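Local coordinates for protein copper-transporting ATPase (Sulfolobus solfataricus, PDB 2YJ5) that probably couples ATP hydrolysis to metal-cation transport across the membrane as a type IB P-type ATPase, its ATP-binding catalytic portion being present here, at residues I28-F33 and N197-L202. The protein carries 1 engineered substitution. Sequence-based numbering, arbitrary orientation.
Sequences IDTIIF and NGNKVL
K200 O takes two successive backbone donors where the other segment enters its strand: D29 N at 2.8 Å, lying in the carbonyl plane, and T30 N, longer at 3.2 Å and tilted 28° from it. The D29 side chain returns a bond to the same residue. Its CG sits between backbone N and carbonyl carbon (chi1 67°), which folds OD2 back onto K200 N at 2.6 Å, on the syn side, though tilted out of the carboxylate plane. OD1 receives the T30 hydroxyl, OG1 to OD1 2.7 Å, from above that plane, while the N199 amide crosses beside it with its plane turned 72° away. With an alanine at D29 the carboxylate is gone, and K200 N and T30 OG1 would probably lose these acceptors, the hydroxyl becoming free to turn. Farther along the strands run parallel: L202 N bonds to T30 O, then I32 N to L202 O, both at 2.9 Å. I28 CG1 packs on L202 CB at 3.7 Å; on the V201 face, I32 CD1 meets V201 CG1. In this Rossmann-like HAD phosphorylation (P) domain, 154-158 lies beside 30-34, which leads to ATP-binding K35, and 219-223 beside 201-205. One carboxylate thus satisfies a backbone N-H and a hydroxyl where the parallel pairing begins.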
loop_
_atom_site.group_PDB
_atom_site.type_symbol
_atom_site.label_atom_id
_atom_site.label_comp_id
_atom_site.label_asym_id
_atom_site.label_seq_id
_atom_site.Cartn_x
_atom_site.Cartn_y
_atom_site.Cartn_z
ATOM N N ILE A 28 -12.050 -19.709 11.460
ATOM C CA ILE A 28 -10.822 -19.111 10.924
ATOM C C ILE A 28 -9.539 -19.614 11.593
ATOM O O ILE A 28 -9.420 -19.587 12.813
ATOM C CB ILE A 28 -10.886 -17.555 10.999
ATOM C CG1 ILE A 28 -11.484 -16.970 9.716
ATOM C CG2 ILE A 28 -9.498 -16.968 11.224
ATOM C CD1 ILE A 28 -12.693 -17.689 9.205
ATOM N N ASP A 29 -8.582 -20.066 10.789
ATOM C CA ASP A 29 -7.303 -20.530 11.326
ATOM C C ASP A 29 -6.078 -19.821 10.716
ATOM O O ASP A 29 -4.958 -19.941 11.232
ATOM C CB ASP A 29 -7.171 -22.042 11.152
ATOM C CG ASP A 29 -7.061 -22.454 9.698
ATOM O OD1 ASP A 29 -5.935 -22.419 9.153
ATOM O OD2 ASP A 29 -8.097 -22.821 9.102
ATOM N N THR A 30 -6.295 -19.089 9.624
ATOM C CA THR A 30 -5.213 -18.424 8.904
ATOM C C THR A 30 -5.597 -16.981 8.593
ATOM O O THR A 30 -6.743 -16.715 8.221
ATOM C CB THR A 30 -4.904 -19.164 7.583
ATOM O OG1 THR A 30 -4.573 -20.524 7.873
ATOM C CG2 THR A 30 -3.740 -18.510 6.816
ATOM N N ILE A 31 -4.647 -16.057 8.758
ATOM C CA ILE A 31 -4.862 -14.634 8.443
ATOM C C ILE A 31 -3.911 -14.134 7.353
ATOM O O ILE A 31 -2.695 -14.326 7.442
ATOM C CB ILE A 31 -4.687 -13.726 9.676
ATOM C CG1 ILE A 31 -5.620 -14.168 10.799
ATOM C CG2 ILE A 31 -4.991 -12.279 9.329
ATOM C CD1 ILE A 31 -5.255 -13.566 12.131
ATOM N N ILE A 32 -4.470 -13.490 6.334
ATOM C CA ILE A 32 -3.667 -12.969 5.236
ATOM C C ILE A 32 -3.902 -11.482 4.994
ATOM O O ILE A 32 -5.033 -11.049 4.774
ATOM C CB ILE A 32 -3.971 -13.701 3.937
ATOM C CG1 ILE A 32 -3.804 -15.207 4.128
ATOM C CG2 ILE A 32 -3.077 -13.167 2.803
ATOM C CD1 ILE A 32 -3.963 -15.998 2.863
ATOM N N PHE A 33 -2.826 -10.710 5.047
ATOM C CA PHE A 33 -2.856 -9.289 4.714
ATOM C C PHE A 33 -2.400 -9.019 3.270
ATOM O O PHE A 33 -1.399 -9.553 2.805
ATOM C CB PHE A 33 -1.947 -8.503 5.657
ATOM C CG PHE A 33 -2.437 -8.451 7.071
ATOM C CD1 PHE A 33 -2.154 -9.478 7.954
ATOM C CD2 PHE A 33 -3.186 -7.378 7.520
ATOM C CE1 PHE A 33 -2.619 -9.438 9.260
ATOM C CE2 PHE A 33 -3.652 -7.323 8.829
ATOM C CZ PHE A 33 -3.368 -8.358 9.698
ATOM N N ASN A 197 -6.453 -26.846 0.688
ATOM C CA ASN A 197 -5.818 -27.609 1.750
ATOM C C ASN A 197 -6.659 -27.527 3.023
ATOM O O ASN A 197 -6.176 -27.800 4.118
ATOM C CB ASN A 197 -4.399 -27.104 2.017
ATOM C CG ASN A 197 -3.690 -27.909 3.094
ATOM O OD1 ASN A 197 -3.987 -29.090 3.288
ATOM N ND2 ASN A 197 -2.763 -27.273 3.810
ATOM N N GLY A 198 -7.917 -27.127 2.867
ATOM C CA GLY A 198 -8.873 -27.129 3.965
ATOM C C GLY A 198 -8.735 -26.029 5.006
ATOM O O GLY A 198 -9.488 -25.998 5.984
ATOM N N ASN A 199 -7.777 -25.126 4.812
ATOM C CA ASN A 199 -7.593 -24.008 5.736
ATOM C C ASN A 199 -8.712 -22.967 5.649
ATOM O O ASN A 199 -9.186 -22.643 4.558
ATOM C CB ASN A 199 -6.231 -23.356 5.520
ATOM C CG ASN A 199 -5.128 -24.066 6.268
ATOM O OD1 ASN A 199 -5.358 -25.106 6.884
ATOM N ND2 ASN A 199 -3.921 -23.512 6.218
ATOM N N LYS A 200 -9.142 -22.454 6.801
ATOM C CA LYS A 200 -10.175 -21.421 6.834
ATOM C C LYS A 200 -9.532 -20.038 6.963
ATOM O O LYS A 200 -8.956 -19.692 7.997
ATOM C CB LYS A 200 -11.179 -21.669 7.969
ATOM C CG LYS A 200 -11.874 -23.028 7.927
ATOM C CD LYS A 200 -12.873 -23.128 6.784
ATOM C CE LYS A 200 -13.597 -24.470 6.811
ATOM N NZ LYS A 200 -14.618 -24.591 5.734
ATOM N N VAL A 201 -9.653 -19.250 5.899
ATOM C CA VAL A 201 -8.873 -18.037 5.729
ATOM C C VAL A 201 -9.675 -16.767 6.013
ATOM O O VAL A 201 -10.777 -16.574 5.486
ATOM C CB VAL A 201 -8.313 -17.955 4.279
ATOM C CG1 VAL A 201 -7.641 -16.612 4.036
ATOM C CG2 VAL A 201 -7.348 -19.085 3.998
ATOM N N LEU A 202 -9.126 -15.895 6.849
ATOM C CA LEU A 202 -9.591 -14.515 6.857
ATOM C C LEU A 202 -8.568 -13.659 6.118
ATOM O O LEU A 202 -7.354 -13.809 6.313
ATOM C CB LEU A 202 -9.809 -13.978 8.275
ATOM C CG LEU A 202 -10.556 -12.639 8.269
ATOM C CD1 LEU A 202 -11.311 -12.421 9.564
ATOM C CD2 LEU A 202 -9.638 -11.442 7.971
#